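Local coordinates for CELL WALL surface anchor family protein (Streptococcus pneumoniae, PDB 2WW8), which acts as a pilus adhesin (RrgA), probably attaching the bacterium to host cells through an integrin I-like domain that carries a magnesium ion, at residues P563-T567 / N580-H584; K380-T386 / Y532-G538; S222-D226 / S266-V270. All coordinates share one frame; numbering follows the deposited sequence.

Contact 1 of 3, residues P563-T567 / N580-H584; sequences PENYT and NRYFH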
loop_
_atom_site.group_PDB
_atom_site.type_symbol
_atom_site.label_atom_id
_atom_site.label_comp_id
_atom_site.label_asym_id
_atom_site.label_seq_id
_atom_site.Cartn_x
_atom_site.Cartn_y
_atom_site.Cartn_z
ATOM N N PRO A 563 29.944 -28.859 24.120
ATOM C CA PRO A 563 29.303 -29.996 23.396
ATOM C C PRO A 563 27.840 -29.749 23.009
ATOM O O PRO A 563 27.475 -30.112 21.889
ATOM C CB PRO A 563 29.528 -31.250 24.309
ATOM C CG PRO A 563 30.580 -30.795 25.373
ATOM C CD PRO A 563 30.711 -29.245 25.324
ATOM N N GLU A 564 27.059 -29.044 23.825
ATOM C CA GLU A 564 25.682 -28.609 23.580
ATOM C C GLU A 564 25.572 -27.700 22.367
ATOM O O GLU A 564 24.453 -27.446 21.869
ATOM C CB GLU A 564 25.210 -27.767 24.788
ATOM C CG GLU A 564 25.245 -28.623 26.040
ATOM C CD GLU A 564 26.607 -28.745 26.759
ATOM O OE1 GLU A 564 27.615 -28.164 26.324
ATOM O OE2 GLU A 564 26.676 -29.463 27.797
ATOM N N ASN A 565 26.702 -27.182 21.912
ATOM C CA ASN A 565 26.717 -26.217 20.786
ATOM C C ASN A 565 26.817 -26.900 19.408
ATOM O O ASN A 565 26.807 -26.227 18.368
ATOM C CB ASN A 565 27.860 -25.199 20.923
ATOM C CG ASN A 565 27.473 -24.017 21.780
ATOM O OD1 ASN A 565 26.391 -23.967 22.384
ATOM N ND2 ASN A 565 28.377 -23.063 21.841
ATOM N N TYR A 566 26.834 -28.236 19.403
ATOM C CA TYR A 566 26.592 -29.016 18.178
ATOM C C TYR A 566 25.218 -29.705 18.226
ATOM O O TYR A 566 24.898 -30.365 19.211
ATOM C CB TYR A 566 27.630 -30.142 18.088
ATOM C CG TYR A 566 27.309 -31.190 17.013
ATOM C CD1 TYR A 566 27.208 -30.807 15.664
ATOM C CD2 TYR A 566 27.101 -32.525 17.351
ATOM C CE1 TYR A 566 26.955 -31.729 14.681
ATOM C CE2 TYR A 566 26.837 -33.502 16.346
ATOM C CZ TYR A 566 26.735 -33.069 15.037
ATOM O OH TYR A 566 26.508 -33.952 13.991
ATOM N N THR A 567 24.431 -29.591 17.165
ATOM C CA THR A 567 23.240 -30.405 16.987
ATOM C C THR A 567 23.239 -30.985 15.583
ATOM O O THR A 567 23.506 -30.247 14.611
ATOM C CB THR A 567 21.946 -29.595 17.176
ATOM O OG1 THR A 567 21.970 -29.049 18.497
ATOM C CG2 THR A 567 20.699 -30.466 17.066
ATOM N N ASN A 580 18.299 -20.812 14.469
ATOM C CA ASN A 580 17.554 -19.887 15.305
ATOM C C ASN A 580 17.638 -20.140 16.829
ATOM O O ASN A 580 17.738 -19.204 17.623
ATOM C CB ASN A 580 16.098 -19.839 14.817
ATOM C CG ASN A 580 15.438 -18.522 15.159
ATOM O OD1 ASN A 580 16.081 -17.477 15.280
ATOM N ND2 ASN A 580 14.166 -18.587 15.421
ATOM N N ARG A 581 17.527 -21.392 17.255
ATOM C CA ARG A 581 17.701 -21.803 18.636
ATOM C C ARG A 581 19.075 -21.363 19.173
ATOM O O ARG A 581 19.168 -20.798 20.266
ATOM C CB ARG A 581 17.564 -23.347 18.724
ATOM C CG ARG A 581 17.379 -23.842 20.163
ATOM C CD ARG A 581 17.130 -25.348 20.251
ATOM N NE ARG A 581 18.319 -26.159 19.905
ATOM C CZ ARG A 581 19.355 -26.432 20.711
ATOM N NH1 ARG A 581 19.402 -25.988 21.951
ATOM N NH2 ARG A 581 20.345 -27.192 20.308
ATOM N N TYR A 582 20.141 -21.576 18.418
ATOM C CA TYR A 582 21.487 -21.200 18.906
ATOM C C TYR A 582 21.588 -19.654 18.911
ATOM O O TYR A 582 22.143 -19.062 19.862
ATOM C CB TYR A 582 22.604 -21.849 18.059
ATOM C CG TYR A 582 22.883 -23.298 18.372
ATOM C CD1 TYR A 582 22.978 -23.728 19.681
ATOM C CD2 TYR A 582 23.097 -24.235 17.353
ATOM C CE1 TYR A 582 23.223 -25.028 20.009
ATOM C CE2 TYR A 582 23.406 -25.549 17.685
ATOM C CZ TYR A 582 23.448 -25.935 18.987
ATOM O OH TYR A 582 23.735 -27.222 19.328
ATOM N N PHE A 583 21.004 -19.005 17.893
ATOM C CA PHE A 583 20.929 -17.554 17.896
ATOM C C PHE A 583 20.324 -17.041 19.234
ATOM O O PHE A 583 20.807 -16.082 19.840
ATOM C CB PHE A 583 20.179 -17.083 16.646
ATOM C CG PHE A 583 20.164 -15.565 16.452
ATOM C CD1 PHE A 583 21.355 -14.845 16.515
ATOM C CD2 PHE A 583 18.998 -14.870 16.221
ATOM C CE1 PHE A 583 21.379 -13.457 16.327
ATOM C CE2 PHE A 583 19.005 -13.447 16.089
ATOM C CZ PHE A 583 20.206 -12.756 16.112
ATOM N N HIS A 584 19.220 -17.668 19.653
ATOM C CA HIS A 584 18.522 -17.294 20.850
ATOM C C HIS A 584 19.315 -17.679 22.114
ATOM O O HIS A 584 18.882 -17.358 23.200
ATOM C CB HIS A 584 17.078 -17.833 20.891
ATOM C CG HIS A 584 16.125 -17.106 19.997
ATOM N ND1 HIS A 584 16.082 -17.296 18.633
ATOM C CD2 HIS A 584 15.159 -16.195 20.272
ATOM C CE1 HIS A 584 15.145 -16.531 18.098
ATOM N NE2 HIS A 584 14.579 -15.849 19.075
HETATM O O HOH W 1 21.905 -27.564 22.631
#
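The hydroxyl of Tyr-582 is held between a carbonyl and a second hydroxyl. It donates to the backbone carbonyl of Glu-564, OH to O 2.6 Å, and meets this oxygen about 29° away from the carbonyl plane. The second hydroxyl closes in from the start of the strand: OG1 of Thr-567 lies 2.7 Å from Tyr-582 OH, close enough for a hydrogen bond, though Gln-578 OE1 is also within weak reach of OG1. With CG anti to the carbonyl carbon (chi1 -79°), the phenol stretches from the helix to the bend where the 3-10 segment 563-565 runs into the strand. The chain there curves past its outer end: Glu-564 O lies at the ring edge, and CE1 comes within 3.8 Å of Asn-565 CA. The amide of Asn-565 approaches the same ring steeply inclined, its OD1 4.1 Å from Tyr-582 CE1.

Arg-581 reaches over beside the phenol, its chain bent at chi3 (70°), and presents the edge of its guanidinium. NH2 makes a weak bond to Thr-567 OG1 at 3.1 Å. A water in the guanidinium plane accepts a hydrogen bond from Arg-581 NH2 and donates one to Glu-564 O, which thus receives both the water and the tyrosine. CD1 of Tyr-582 sits above one face of the guanidinium, toward its rim, so adjacent helix residues pack on each other while both bond to 563-567. On the sheet side, Tyr-582 also stacks with Phe-535 of the adjacent strand. The arrangement joins helix 575-583 to the strand it follows, 566-569, an outermost strand of the parallel sheet, as in the open-sheet fold of von Willebrand factor A and integrin-type domains, where helices pack on the faces of a central sheet.

Contact 2 of 3, residues K380-T386 / Y532-G538; sequences KVIFHIT and YDVFTVG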
loop_
_atom_site.group_PDB
_atom_site.type_symbol
_atom_site.label_atom_id
_atom_site.label_comp_id
_atom_site.label_asym_id
_atom_site.label_seq_id
_atom_site.Cartn_x
_atom_site.Cartn_y
_atom_site.Cartn_z
ATOM N N LYS A 380 32.135 -12.419 19.438
ATOM C CA LYS A 380 32.593 -13.010 18.149
ATOM C C LYS A 380 31.996 -14.404 18.028
ATOM O O LYS A 380 32.099 -15.194 18.959
ATOM C CB LYS A 380 34.129 -13.053 18.060
ATOM C CG LYS A 380 34.680 -11.607 18.015
ATOM C CD LYS A 380 35.855 -11.363 18.919
ATOM C CE LYS A 380 36.368 -9.938 18.945
ATOM N NZ LYS A 380 35.935 -9.009 20.044
ATOM N N VAL A 381 31.312 -14.685 16.911
ATOM C CA VAL A 381 30.501 -15.887 16.767
ATOM C C VAL A 381 30.832 -16.566 15.438
ATOM O O VAL A 381 31.019 -15.883 14.443
ATOM C CB VAL A 381 28.984 -15.515 16.828
ATOM C CG1 VAL A 381 28.027 -16.774 16.780
ATOM C CG2 VAL A 381 28.698 -14.656 18.115
ATOM N N ILE A 382 30.873 -17.896 15.438
ATOM C CA ILE A 382 30.842 -18.696 14.212
ATOM C C ILE A 382 29.619 -19.603 14.267
ATOM O O ILE A 382 29.387 -20.277 15.311
ATOM C CB ILE A 382 32.146 -19.555 14.114
ATOM C CG1 ILE A 382 33.384 -18.608 14.108
ATOM C CG2 ILE A 382 32.119 -20.594 12.992
ATOM C CD1 ILE A 382 34.680 -19.368 14.467
ATOM N N PHE A 383 28.832 -19.532 13.186
ATOM C CA PHE A 383 27.812 -20.556 12.877
ATOM C C PHE A 383 28.367 -21.461 11.736
ATOM O O PHE A 383 28.645 -21.003 10.642
ATOM C CB PHE A 383 26.499 -19.871 12.418
ATOM C CG PHE A 383 25.734 -19.206 13.512
ATOM C CD1 PHE A 383 24.822 -19.928 14.268
ATOM C CD2 PHE A 383 25.906 -17.830 13.764
ATOM C CE1 PHE A 383 24.092 -19.276 15.285
ATOM C CE2 PHE A 383 25.189 -17.198 14.751
ATOM C CZ PHE A 383 24.277 -17.903 15.518
ATOM N N HIS A 384 28.526 -22.737 12.005
ATOM C CA HIS A 384 29.083 -23.628 11.023
ATOM C C HIS A 384 27.997 -24.662 10.659
ATOM O O HIS A 384 27.493 -25.429 11.519
ATOM C CB HIS A 384 30.200 -24.365 11.709
ATOM C CG HIS A 384 30.939 -25.311 10.799
ATOM N ND1 HIS A 384 31.962 -26.109 11.255
ATOM C CD2 HIS A 384 30.872 -25.513 9.462
ATOM C CE1 HIS A 384 32.441 -26.826 10.246
ATOM N NE2 HIS A 384 31.791 -26.486 9.152
ATOM N N ILE A 385 27.661 -24.688 9.383
ATOM C CA ILE A 385 26.667 -25.619 8.890
ATOM C C ILE A 385 27.450 -26.646 8.056
ATOM O O ILE A 385 28.136 -26.298 7.068
ATOM C CB ILE A 385 25.619 -24.920 8.008
ATOM C CG1 ILE A 385 24.796 -23.953 8.861
ATOM C CG2 ILE A 385 24.699 -25.937 7.245
ATOM C CD1 ILE A 385 24.282 -22.753 8.017
ATOM N N THR A 386 27.326 -27.916 8.427
ATOM C CA THR A 386 28.052 -28.907 7.625
ATOM C C THR A 386 27.245 -30.210 7.489
ATOM O O THR A 386 26.398 -30.493 8.368
ATOM C CB THR A 386 29.442 -29.154 8.265
ATOM O OG1 THR A 386 30.074 -30.284 7.662
ATOM C CG2 THR A 386 29.362 -29.338 9.757
ATOM N N TYR A 532 35.499 -17.381 21.341
ATOM C CA TYR A 532 34.397 -17.315 20.381
ATOM C C TYR A 532 33.214 -18.156 20.834
ATOM O O TYR A 532 33.410 -19.194 21.485
ATOM C CB TYR A 532 34.795 -17.764 19.006
ATOM C CG TYR A 532 35.984 -17.140 18.317
ATOM C CD1 TYR A 532 36.364 -15.815 18.549
ATOM C CD2 TYR A 532 36.760 -17.919 17.440
ATOM C CE1 TYR A 532 37.494 -15.248 17.891
ATOM C CE2 TYR A 532 37.851 -17.396 16.809
ATOM C CZ TYR A 532 38.186 -16.053 16.999
ATOM O OH TYR A 532 39.284 -15.518 16.348
ATOM N N ASP A 533 32.000 -17.714 20.517
ATOM C CA ASP A 533 30.878 -18.667 20.481
ATOM C C ASP A 533 30.951 -19.408 19.129
ATOM O O ASP A 533 30.860 -18.840 18.048
ATOM C CB ASP A 533 29.514 -17.981 20.632
ATOM C CG ASP A 533 29.385 -17.271 21.962
ATOM O OD1 ASP A 533 29.057 -17.977 22.937
ATOM O OD2 ASP A 533 29.615 -16.032 22.042
ATOM N N VAL A 534 31.001 -20.729 19.166
ATOM C CA VAL A 534 31.069 -21.523 17.922
ATOM C C VAL A 534 29.938 -22.545 18.035
ATOM O O VAL A 534 29.985 -23.406 18.944
ATOM C CB VAL A 534 32.414 -22.277 17.816
ATOM C CG1 VAL A 534 32.479 -23.012 16.470
ATOM C CG2 VAL A 534 33.588 -21.266 17.933
ATOM N N PHE A 535 29.002 -22.440 17.098
ATOM C CA PHE A 535 27.812 -23.304 16.967
ATOM C C PHE A 535 27.930 -24.142 15.680
ATOM O O PHE A 535 28.313 -23.603 14.648
ATOM C CB PHE A 535 26.586 -22.406 16.789
ATOM C CG PHE A 535 26.337 -21.505 17.956
ATOM C CD1 PHE A 535 25.936 -22.038 19.179
ATOM C CD2 PHE A 535 26.499 -20.121 17.832
ATOM C CE1 PHE A 535 25.667 -21.217 20.307
ATOM C CE2 PHE A 535 26.220 -19.275 18.980
ATOM C CZ PHE A 535 25.849 -19.831 20.214
ATOM N N THR A 536 27.629 -25.431 15.745
ATOM C CA THR A 536 27.739 -26.338 14.624
ATOM C C THR A 536 26.370 -27.000 14.459
ATOM O O THR A 536 25.790 -27.630 15.385
ATOM C CB THR A 536 28.831 -27.400 14.883
ATOM O OG1 THR A 536 30.047 -26.697 15.218
ATOM C CG2 THR A 536 29.121 -28.254 13.615
ATOM N N VAL A 537 25.818 -26.811 13.273
ATOM C CA VAL A 537 24.576 -27.506 12.887
ATOM C C VAL A 537 24.994 -28.530 11.825
ATOM O O VAL A 537 25.419 -28.120 10.722
ATOM C CB VAL A 537 23.525 -26.498 12.366
ATOM C CG1 VAL A 537 22.269 -27.163 11.803
ATOM C CG2 VAL A 537 23.063 -25.560 13.520
ATOM N N GLY A 538 24.968 -29.810 12.198
ATOM C CA GLY A 538 25.198 -30.921 11.265
ATOM C C GLY A 538 23.923 -31.330 10.532
ATOM O O GLY A 538 22.786 -31.238 11.046
HETATM O O HOH W 2 32.300 -25.871 14.019
#
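Phe-535 lies alongside Phe-383 on the neighbouring parallel strand. Its CB rests 3.8 Å from Ile-382 O and 4.0 Å from Phe-383 CD1; CG then passes Phe-383 CE1. With CG anti to the carbonyl carbon (chi1 -62°), the ring is brought beside its neighbour, and CD2 stands 3.6 Å from Phe-383 CE1, over one face of that ring near its rim. The two planes are inclined by 27° and slid apart, so they barely overlap. Farther out, CE2 meets Val-381 CG1 3.8 Å away, at the edge of the Phe-535 ring. Leu-579 of helix 575-583 packs on Phe-383.

Beneath these rings the backbones form a regular ladder of six hydrogen bonds, among them Phe-535 N to Ile-382 O at 2.8 Å. The opposite face carries Ile-382, whose CD1 touches Tyr-532 CD2 and Val-534 CG2 under helix 359-373. Farther along it, a water joins His-384 ND1 to Thr-536 OG1, while His-384 NE2 bonds to Tyr-275 and Thr-536 OG1 also to Ser-560.

A calcium and a magnesium ion lie near the two ends of the pair. Tyr-532 OH bonds to the calcium ligand Asp-367; Thr-386, just before the magnesium ligand Asp-387, bonds through OG1 to Asp-232. Such central parallel strands, ending at a metal-ion-dependent adhesion site, are characteristic of integrin I-like domains.

Contact 3 of 3, residues S222-D226 / S266-V270; sequences SVPLD and SENRV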
loop_
_atom_site.group_PDB
_atom_site.type_symbol
_atom_site.label_atom_id
_atom_site.label_comp_id
_atom_site.label_asym_id
_atom_site.label_seq_id
_atom_site.Cartn_x
_atom_site.Cartn_y
_atom_site.Cartn_z
ATOM N N SER A 222 25.763 -2.887 24.769
ATOM C CA SER A 222 26.928 -2.187 24.246
ATOM C C SER A 222 27.911 -3.088 23.474
ATOM O O SER A 222 28.933 -2.592 22.936
ATOM C CB SER A 222 27.604 -1.439 25.402
ATOM O OG SER A 222 28.104 -2.416 26.302
ATOM N N VAL A 223 27.602 -4.390 23.413
ATOM C CA VAL A 223 28.460 -5.347 22.755
ATOM C C VAL A 223 27.707 -5.932 21.546
ATOM O O VAL A 223 26.921 -6.860 21.722
ATOM C CB VAL A 223 28.980 -6.427 23.761
ATOM C CG1 VAL A 223 29.892 -7.424 23.160
ATOM C CG2 VAL A 223 29.782 -5.764 24.898
ATOM N N PRO A 224 28.002 -5.419 20.334
ATOM C CA PRO A 224 27.372 -5.924 19.133
ATOM C C PRO A 224 28.054 -7.240 18.755
ATOM O O PRO A 224 29.032 -7.648 19.405
ATOM C CB PRO A 224 27.618 -4.798 18.132
ATOM C CG PRO A 224 28.995 -4.385 18.473
ATOM C CD PRO A 224 28.986 -4.371 20.002
ATOM N N LEU A 225 27.498 -7.887 17.733
ATOM C CA LEU A 225 28.024 -9.174 17.229
ATOM C C LEU A 225 28.842 -9.028 15.967
ATOM O O LEU A 225 28.460 -8.278 15.079
ATOM C CB LEU A 225 26.859 -10.091 16.847
ATOM C CG LEU A 225 25.817 -10.334 17.949
ATOM C CD1 LEU A 225 24.682 -11.171 17.337
ATOM C CD2 LEU A 225 26.433 -11.070 19.157
ATOM N N ASP A 226 29.947 -9.769 15.891
ATOM C CA ASP A 226 30.762 -9.977 14.699
ATOM C C ASP A 226 30.688 -11.489 14.412
ATOM O O ASP A 226 31.208 -12.308 15.171
ATOM C CB ASP A 226 32.247 -9.550 14.911
ATOM C CG ASP A 226 32.471 -8.033 14.738
ATOM O OD1 ASP A 226 31.719 -7.347 14.009
ATOM O OD2 ASP A 226 33.383 -7.490 15.402
ATOM N N SER A 266 21.550 -2.968 12.956
ATOM C CA SER A 266 22.601 -2.382 12.107
ATOM C C SER A 266 24.019 -2.334 12.736
ATOM O O SER A 266 24.994 -2.122 11.999
ATOM C CB SER A 266 22.158 -0.967 11.631
ATOM O OG SER A 266 22.224 -0.040 12.729
ATOM N N GLU A 267 24.164 -2.509 14.054
ATOM C CA GLU A 267 25.516 -2.667 14.616
ATOM C C GLU A 267 26.256 -3.993 14.399
ATOM O O GLU A 267 27.494 -4.073 14.541
ATOM C CB GLU A 267 25.565 -2.353 16.106
ATOM C CG GLU A 267 24.752 -1.163 16.524
ATOM C CD GLU A 267 25.673 -0.027 16.757
ATOM O OE1 GLU A 267 26.401 0.214 15.759
ATOM O OE2 GLU A 267 25.668 0.550 17.894
ATOM N N ASN A 268 25.522 -5.034 14.003
ATOM C CA ASN A 268 26.089 -6.373 13.991
ATOM C C ASN A 268 26.770 -6.472 12.635
ATOM O O ASN A 268 26.418 -5.726 11.754
ATOM C CB ASN A 268 24.990 -7.429 14.146
ATOM C CG ASN A 268 24.400 -7.468 15.552
ATOM O OD1 ASN A 268 24.994 -6.989 16.517
ATOM N ND2 ASN A 268 23.261 -8.126 15.685
ATOM N N ARG A 269 27.780 -7.327 12.487
ATOM C CA ARG A 269 28.412 -7.469 11.194
ATOM C C ARG A 269 28.494 -8.963 10.881
ATOM O O ARG A 269 28.566 -9.768 11.810
ATOM C CB ARG A 269 29.815 -6.851 11.200
ATOM C CG ARG A 269 29.857 -5.311 11.128
ATOM C CD ARG A 269 31.139 -4.956 11.908
ATOM N NE ARG A 269 32.293 -4.860 11.051
ATOM C CZ ARG A 269 33.547 -5.206 11.348
ATOM N NH1 ARG A 269 33.936 -5.748 12.482
ATOM N NH2 ARG A 269 34.481 -5.005 10.435
ATOM N N VAL A 270 28.470 -9.330 9.594
ATOM C CA VAL A 270 28.508 -10.730 9.145
ATOM C C VAL A 270 29.485 -10.910 7.972
ATOM O O VAL A 270 29.666 -9.981 7.145
ATOM C CB VAL A 270 27.075 -11.226 8.703
ATOM C CG1 VAL A 270 26.197 -11.381 9.902
ATOM C CG2 VAL A 270 26.416 -10.335 7.661
#
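The guanidinium of Arg-269 and the carboxylate of Asp-226 meet with their planes 71° apart, rather than flat against each other. OD2 lies at the edge in the guanidinium plane; OD1, which takes the salt bridge from NH1 at 3.1 Å, is tilted 24° from it. Seen from the acid, NH1 comes in well above the carboxylate plane, so the pair is not the flat, two-pronged kind. The aliphatic part of the arginine shares in the contact: CD passes 3.2 Å from Asp-226 OD1, because the two side chains run side by side in the same direction and the arginine bends at chi2 and chi3 to bring its head back to the acid.

The other flat group is the amide of Asn-268. Its OD1 accepts the backbone N-H of Leu-225 at 2.9 Å in a nearly straight bond, with the nitrogen lying above the amide plane. CG anti to the carbonyl carbon (chi1 -72°) lays the amide alongside Leu-225, where ND2 comes 3.7 Å from the leucine CD1. That ND2 bonds in turn to Ile-262 O, linking the end of helix 247-263 to the residue just ahead of strand 269-275. Between the two side-chain links, the backbone of Arg-269 donates to Leu-225 O at 2.8 Å and starts the parallel pairing of strands 225-232 and 269-275. At the outer margin Pro-224 CB rests 3.8 Å from Glu-267 CB.

Asp-226 has further partners: OD1 forms a salt bridge with Arg-375 and OD2 bonds to Ser-378, while Arg-269 NH1 also donates to Gln-373 O. A buried acid gripped by two arginines and a hydroxyl probably stays ionised, and the charge network would link these strand starts to the end of helix 359-373 and the loop leading to strand 379-386.

How the contacts relate
All three contacts reach one parallel sheet, whose order is 269-275, 225-232, 379-386, 533-539, 566-569. Contact 2 is its buried middle, dominated by backbone pairing and apolar packing, whereas contacts 1 and 3 involve the two outermost strands, are partly buried and rely more on polar side chains. Contact 1 adjoins contact 2, where Asn-565 O and Thr-567 O probably accept from Thr-536 N and Gly-538 N. On the other flank Val-381 N probably bonds to Asp-226 O of contact 3. Contact 3 is charged and pairs strand starts; contact 1 instead fastens a helix to a strand start and the 3-10 segment before it, through hydroxyls and a carbonyl.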